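Local atomic coordinates of bottromycin amidohydrolase (Streptomyces purpureus, PDB entry 6I5S), a protein that catalyses, as a thiazoline-specific amidohydrolase carrying zinc, a gatekeeping hydrolytic step in the biosynthesis of bottromycin. Residues Val208-Gln213 / Thr227-Gly232; Thr223-Glu228 / Gly266-Pro271. One frame throughout, in Å; residues are numbered along the deposited sequence. Where two conformers were deposited one is given.

Contact 1: Val208-Gln213 / Thr227-Gly232; sequences VGHVPQ and TEHLYG. With ZN (zinc ion), chain B.
The Tyr231 ring presents its edge to one face of the His210 imidazole, an edge-to-face pair with planes at 84°, CE2 of Tyr231 lying 3.6 Å from CE1 of His210 and offset toward the rim; Tyr185 also stacks on His210. One face of the Tyr231 ring carries His229 CB over its centre. The His229 ring has Glu228 CB over one face, offset toward the rim, and receives His210 NE2 at its edge, 3.2 Å from its own CD2. Both imidazoles bind one zinc ion, His229 NE2 at 2.2 Å and His210 NE2 at a similar length; two waters and the carboxylated lysine at position 183 complete its ligands. That lysine bridges to a second zinc, giving the binuclear centre familiar in the amidohydrolase superfamily. The backbones meet through Glu228 N, which donates to Gly209 O at 3.0 Å. Water 1 accepts from Val211 N and donates to the carbonyl oxygens of Glu228 and Tyr231, and Val211 CG2 rests on Thr227 CG2. His210 ND1 is hydrogen-bonded to Asp186 and His229 ND1 to Thr272, which should hold both imidazoles against rotation, and the Asp186 bond would probably make His210 a stronger electron donor to zinc.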
loop_
_atom_site.group_PDB
_atom_site.type_symbol
_atom_site.label_atom_id
_atom_site.label_comp_id
_atom_site.label_asym_id
_atom_site.label_seq_id
_atom_site.Cartn_x
_atom_site.Cartn_y
_atom_site.Cartn_z
ATOM N N VAL A 208 10.297 1.882 10.735
ATOM C CA VAL A 208 9.880 2.524 9.509
ATOM C C VAL A 208 9.288 3.879 9.878
ATOM O O VAL A 208 9.129 4.208 11.042
ATOM C CB VAL A 208 8.859 1.684 8.707
ATOM C CG1 VAL A 208 9.466 0.381 8.282
ATOM C CG2 VAL A 208 7.577 1.439 9.514
ATOM N N GLY A 209 8.913 4.660 8.865
ATOM C CA GLY A 209 8.124 5.852 9.091
ATOM C C GLY A 209 8.788 7.127 8.585
ATOM O O GLY A 209 9.436 7.143 7.516
ATOM N N HIS A 210 8.532 8.222 9.289
ATOM C CA HIS A 210 8.995 9.538 8.900
ATOM C C HIS A 210 10.392 9.781 9.419
ATOM O O HIS A 210 10.639 9.564 10.594
ATOM C CB HIS A 210 8.093 10.638 9.477
ATOM C CG HIS A 210 6.672 10.593 8.986
ATOM N ND1 HIS A 210 5.787 11.624 9.229
ATOM C CD2 HIS A 210 5.989 9.655 8.283
ATOM C CE1 HIS A 210 4.611 11.316 8.681
ATOM N NE2 HIS A 210 4.714 10.133 8.108
ATOM N N VAL A 211 11.284 10.323 8.580
ATOM C CA VAL A 211 12.593 10.727 9.099
ATOM C C VAL A 211 12.340 11.814 10.128
ATOM O O VAL A 211 11.784 12.856 9.780
ATOM C CB VAL A 211 13.544 11.249 8.001
ATOM C CG1 VAL A 211 14.848 11.827 8.586
ATOM C CG2 VAL A 211 13.832 10.130 6.968
ATOM N N PRO A 212 12.721 11.643 11.388
ATOM C CA PRO A 212 12.406 12.690 12.372
ATOM C C PRO A 212 13.178 13.956 12.102
ATOM O O PRO A 212 14.301 13.939 11.608
ATOM C CB PRO A 212 12.816 12.059 13.699
ATOM C CG PRO A 212 12.758 10.574 13.425
ATOM C CD PRO A 212 13.238 10.419 12.042
ATOM N N GLN A 213 12.531 15.078 12.404
ATOM C CA GLN A 213 13.133 16.381 12.147
ATOM C C GLN A 213 14.486 16.523 12.826
ATOM O O GLN A 213 15.390 17.185 12.277
ATOM C CB GLN A 213 12.198 17.479 12.636
ATOM C CG GLN A 213 10.985 17.678 11.768
ATOM C CD GLN A 213 10.486 19.109 11.768
ATOM O OE1 GLN A 213 9.775 19.499 10.846
ATOM N NE2 GLN A 213 10.850 19.900 12.797
ATOM N N THR A 227 11.780 4.480 4.726
ATOM C CA THR A 227 11.349 5.859 4.991
ATOM C C THR A 227 10.238 6.217 4.010
ATOM O O THR A 227 10.209 5.737 2.856
ATOM C CB THR A 227 12.473 6.889 4.884
ATOM O OG1 THR A 227 13.089 6.856 3.584
ATOM C CG2 THR A 227 13.592 6.586 5.959
ATOM N N GLU A 228 9.273 6.992 4.519
ATOM C CA GLU A 228 8.022 7.246 3.822
ATOM C C GLU A 228 7.927 8.702 3.356
ATOM O O GLU A 228 8.398 9.635 4.024
ATOM C CB GLU A 228 6.809 6.934 4.716
ATOM C CG GLU A 228 6.933 5.595 5.516
ATOM C CD GLU A 228 7.019 4.432 4.585
ATOM O OE1 GLU A 228 6.082 4.308 3.763
ATOM O OE2 GLU A 228 8.005 3.667 4.641
ATOM N N HIS A 229 7.232 8.865 2.247
ATOM C CA HIS A 229 6.759 10.153 1.720
ATOM C C HIS A 229 7.875 11.037 1.195
ATOM O O HIS A 229 7.608 12.207 0.863
ATOM C CB HIS A 229 5.981 10.956 2.782
ATOM C CG HIS A 229 4.978 10.184 3.565
ATOM N ND1 HIS A 229 3.920 9.512 2.992
ATOM C CD2 HIS A 229 4.842 10.019 4.915
ATOM C CE1 HIS A 229 3.200 8.938 3.946
ATOM N NE2 HIS A 229 3.732 9.240 5.114
ATOM N N LEU A 230 9.097 10.524 1.048
ATOM C CA LEU A 230 10.292 11.319 0.742
ATOM C C LEU A 230 10.638 12.322 1.847
ATOM O O LEU A 230 11.525 13.167 1.653
ATOM C CB LEU A 230 10.143 12.035 -0.628
ATOM C CG LEU A 230 9.953 11.112 -1.832
ATOM C CD1 LEU A 230 9.784 11.950 -3.106
ATOM C CD2 LEU A 230 11.142 10.185 -1.968
ATOM N N TYR A 231 10.019 12.239 3.037
ATOM C CA TYR A 231 10.410 13.169 4.074
ATOM C C TYR A 231 11.865 12.906 4.415
ATOM O O TYR A 231 12.350 11.772 4.313
ATOM C CB TYR A 231 9.544 13.054 5.307
ATOM C CG TYR A 231 8.085 13.408 5.098
ATOM C CD1 TYR A 231 7.664 14.206 4.050
ATOM C CD2 TYR A 231 7.113 12.918 5.948
ATOM C CE1 TYR A 231 6.322 14.488 3.897
ATOM C CE2 TYR A 231 5.805 13.210 5.800
ATOM C CZ TYR A 231 5.409 14.008 4.788
ATOM O OH TYR A 231 4.049 14.271 4.630
ATOM N N GLY A 232 12.569 13.974 4.739
ATOM C CA GLY A 232 14.022 13.881 4.850
ATOM C C GLY A 232 14.722 14.406 3.618
ATOM O O GLY A 232 15.611 15.241 3.701
HETATM ZN ZN ZN B . 2.894 9.555 7.110
HETATM O O HOH W 1 10.666 9.880 5.704
HETATM O O HOH W 2 1.475 10.580 8.345
HETATM O O HOH W 3 0.847 9.226 6.274
#

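Contact 2: Thr223-Glu228 / Gly266-Pro271; sequences TMRSTE and GHFVCP
Strands 226-228 and 268-270 run parallel, their directions 20° apart, and Thr227 forms both backbone bonds between them: its N donates to Phe268 O at 3.2 Å, and its O accepts from Cys270 N in a nearly linear bond of 3.0 Å. Before Thr227 the direct pairing gives way to water 4, which links Arg225 O to Phe268 N. Ser226 CB touches Phe268 CB at 3.8 Å. Phe268 has its CG set anti to the carbonyl carbon, beside the backbone N (chi1 -66°). Arg225 O lies at the edge of the ring, 3.4 Å from Phe268 CD2, while Asp387 and Val388 of helix 383-388 also touch this side chain. Glu228 and Cys270 lie on the same face of the sheet as Ser226 and Phe268, whereas Thr227 and Val269 point to the other. Strand 268-270 is the middle of three parallel strands, between 226-228 and 342-343, consistent with part of the distorted beta/alpha barrel of the amidohydrolase superfamily. The Glu228 chain bends at chi2 (-63°), which turns CD back; OE1 lies 3.1 Å from Cys270 CB and 3.5 Å from its SG. Ser226 OG donates to Glu228 OE2 at 2.7 Å, nearly along the C-O axis; Arg115 forms a salt bridge with the same oxygen, and His94 ND1 is hydrogen-bonded to OE1. An alanine in place of Glu228 would probably leave the Arg115 charge without its carboxylate mate and let the zinc-binding His94 turn more freely. Arg225 points away from strand 268-270, and its NH1 is hydrogen-bonded to Val388 O.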
loop_
_atom_site.group_PDB
_atom_site.type_symbol
_atom_site.label_atom_id
_atom_site.label_comp_id
_atom_site.label_asym_id
_atom_site.label_seq_id
_atom_site.Cartn_x
_atom_site.Cartn_y
_atom_site.Cartn_z
ATOM N N THR A 223 19.643 3.400 9.326
ATOM C CA THR A 223 19.080 2.705 10.485
ATOM C C THR A 223 17.629 2.289 10.291
ATOM O O THR A 223 17.183 1.338 10.931
ATOM C CB THR A 223 19.167 3.559 11.764
ATOM O OG1 THR A 223 18.486 4.805 11.583
ATOM C CG2 THR A 223 20.604 3.828 12.177
ATOM N N MET A 224 16.882 2.945 9.416
ATOM C CA MET A 224 15.474 2.625 9.231
ATOM C C MET A 224 15.265 1.632 8.089
ATOM O O MET A 224 15.898 1.721 7.035
ATOM C CB MET A 224 14.662 3.907 8.962
ATOM C CG MET A 224 14.659 4.856 10.204
ATOM S SD MET A 224 13.795 6.419 9.922
ATOM C CE MET A 224 12.083 5.924 9.634
ATOM N N ARG A 225 14.357 0.692 8.303
ATOM C CA ARG A 225 14.092 -0.307 7.278
ATOM C C ARG A 225 13.477 0.338 6.040
ATOM O O ARG A 225 13.803 -0.044 4.911
ATOM C CB ARG A 225 13.172 -1.396 7.820
ATOM C CG ARG A 225 12.470 -2.358 6.775
ATOM C CD ARG A 225 13.454 -3.309 6.184
ATOM N NE ARG A 225 14.053 -4.137 7.204
ATOM C CZ ARG A 225 13.529 -5.217 7.735
ATOM N NH1 ARG A 225 12.318 -5.649 7.394
ATOM N NH2 ARG A 225 14.239 -5.855 8.651
ATOM N N SER A 226 12.624 1.339 6.241
ATOM C CA SER A 226 12.124 2.130 5.135
ATOM C C SER A 226 11.805 3.532 5.651
ATOM O O SER A 226 11.569 3.742 6.841
ATOM C CB SER A 226 10.859 1.528 4.485
ATOM O OG SER A 226 9.717 1.673 5.362
ATOM N N THR A 227 11.780 4.480 4.726
ATOM C CA THR A 227 11.349 5.859 4.991
ATOM C C THR A 227 10.238 6.217 4.010
ATOM O O THR A 227 10.209 5.737 2.856
ATOM C CB THR A 227 12.473 6.889 4.884
ATOM O OG1 THR A 227 13.089 6.856 3.584
ATOM C CG2 THR A 227 13.592 6.586 5.959
ATOM N N GLU A 228 9.273 6.992 4.519
ATOM C CA GLU A 228 8.022 7.246 3.822
ATOM C C GLU A 228 7.927 8.702 3.356
ATOM O O GLU A 228 8.398 9.635 4.024
ATOM C CB GLU A 228 6.809 6.934 4.716
ATOM C CG GLU A 228 6.933 5.595 5.516
ATOM C CD GLU A 228 7.019 4.432 4.585
ATOM O OE1 GLU A 228 6.082 4.308 3.763
ATOM O OE2 GLU A 228 8.005 3.667 4.641
ATOM N N GLY A 266 20.373 0.982 -1.861
ATOM C CA GLY A 266 20.005 -0.160 -1.070
ATOM C C GLY A 266 18.912 0.059 -0.063
ATOM O O GLY A 266 18.482 -0.907 0.566
ATOM N N HIS A 267 18.430 1.272 0.107
ATOM C CA HIS A 267 17.420 1.523 1.113
ATOM C C HIS A 267 16.032 1.633 0.487
ATOM O O HIS A 267 15.871 2.067 -0.661
ATOM C CB HIS A 267 17.800 2.767 1.885
ATOM C CG HIS A 267 19.074 2.581 2.654
ATOM N ND1 HIS A 267 20.219 3.291 2.388
ATOM C CD2 HIS A 267 19.401 1.695 3.635
ATOM C CE1 HIS A 267 21.187 2.886 3.190
ATOM N NE2 HIS A 267 20.714 1.926 3.964
ATOM N N PHE A 268 15.024 1.203 1.260
ATOM C CA PHE A 268 13.648 1.139 0.798
ATOM C C PHE A 268 13.004 2.496 0.995
ATOM O O PHE A 268 13.027 3.028 2.105
ATOM C CB PHE A 268 12.855 0.102 1.551
ATOM C CG PHE A 268 13.326 -1.325 1.308
ATOM C CD1 PHE A 268 12.881 -2.031 0.218
ATOM C CD2 PHE A 268 14.253 -1.910 2.142
ATOM C CE1 PHE A 268 13.308 -3.322 -0.010
ATOM C CE2 PHE A 268 14.665 -3.201 1.938
ATOM C CZ PHE A 268 14.181 -3.916 0.857
ATOM N N VAL A 269 12.415 3.029 -0.082
ATOM C CA VAL A 269 11.796 4.351 -0.117
ATOM C C VAL A 269 10.365 4.192 -0.629
ATOM O O VAL A 269 10.171 3.669 -1.709
ATOM C CB VAL A 269 12.593 5.309 -1.029
ATOM C CG1 VAL A 269 11.839 6.606 -1.217
ATOM C CG2 VAL A 269 13.952 5.543 -0.430
ATOM N N CYS A 270 9.383 4.660 0.138
ATOM C CA CYS A 270 7.964 4.578 -0.208
ATOM C C CYS A 270 7.444 6.003 -0.356
ATOM O O CYS A 270 7.039 6.625 0.624
ATOM C CB CYS A 270 7.192 3.794 0.871
ATOM S SG CYS A 270 5.497 3.577 0.431
ATOM N N PRO A 271 7.428 6.563 -1.576
ATOM C CA PRO A 271 7.181 8.016 -1.713
ATOM C C PRO A 271 5.726 8.445 -1.607
ATOM O O PRO A 271 5.468 9.642 -1.415
ATOM C CB PRO A 271 7.758 8.344 -3.107
ATOM C CG PRO A 271 7.733 7.038 -3.867
ATOM C CD PRO A 271 7.966 5.946 -2.803
HETATM O O HOH W 4 16.348 0.219 3.986
#

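Overall arrangement
The two contacts share Thr227 and Glu228, and their centres lie 8 Å apart on the same side of the chain's centre. Along the chain the loop 208-213 comes first, followed by helix 217-223, strand 226-228 and, after a longer excursion that includes helix 245-254, strand 268-270. Strand 226-228 thus meets both the loop of contact 1 and its sheet neighbour in contact 2. Met224 CE packs on Val208 C and Gly209 N, and Ser226 OG on Val208 CG1; a probable hydrogen bond of 2.8 Å joins His229 N to Cys270 O. His229 directly follows strand 226-228, while His210 comes from the loop beside it, so sheet edge and loop together carry two ligands of one zinc.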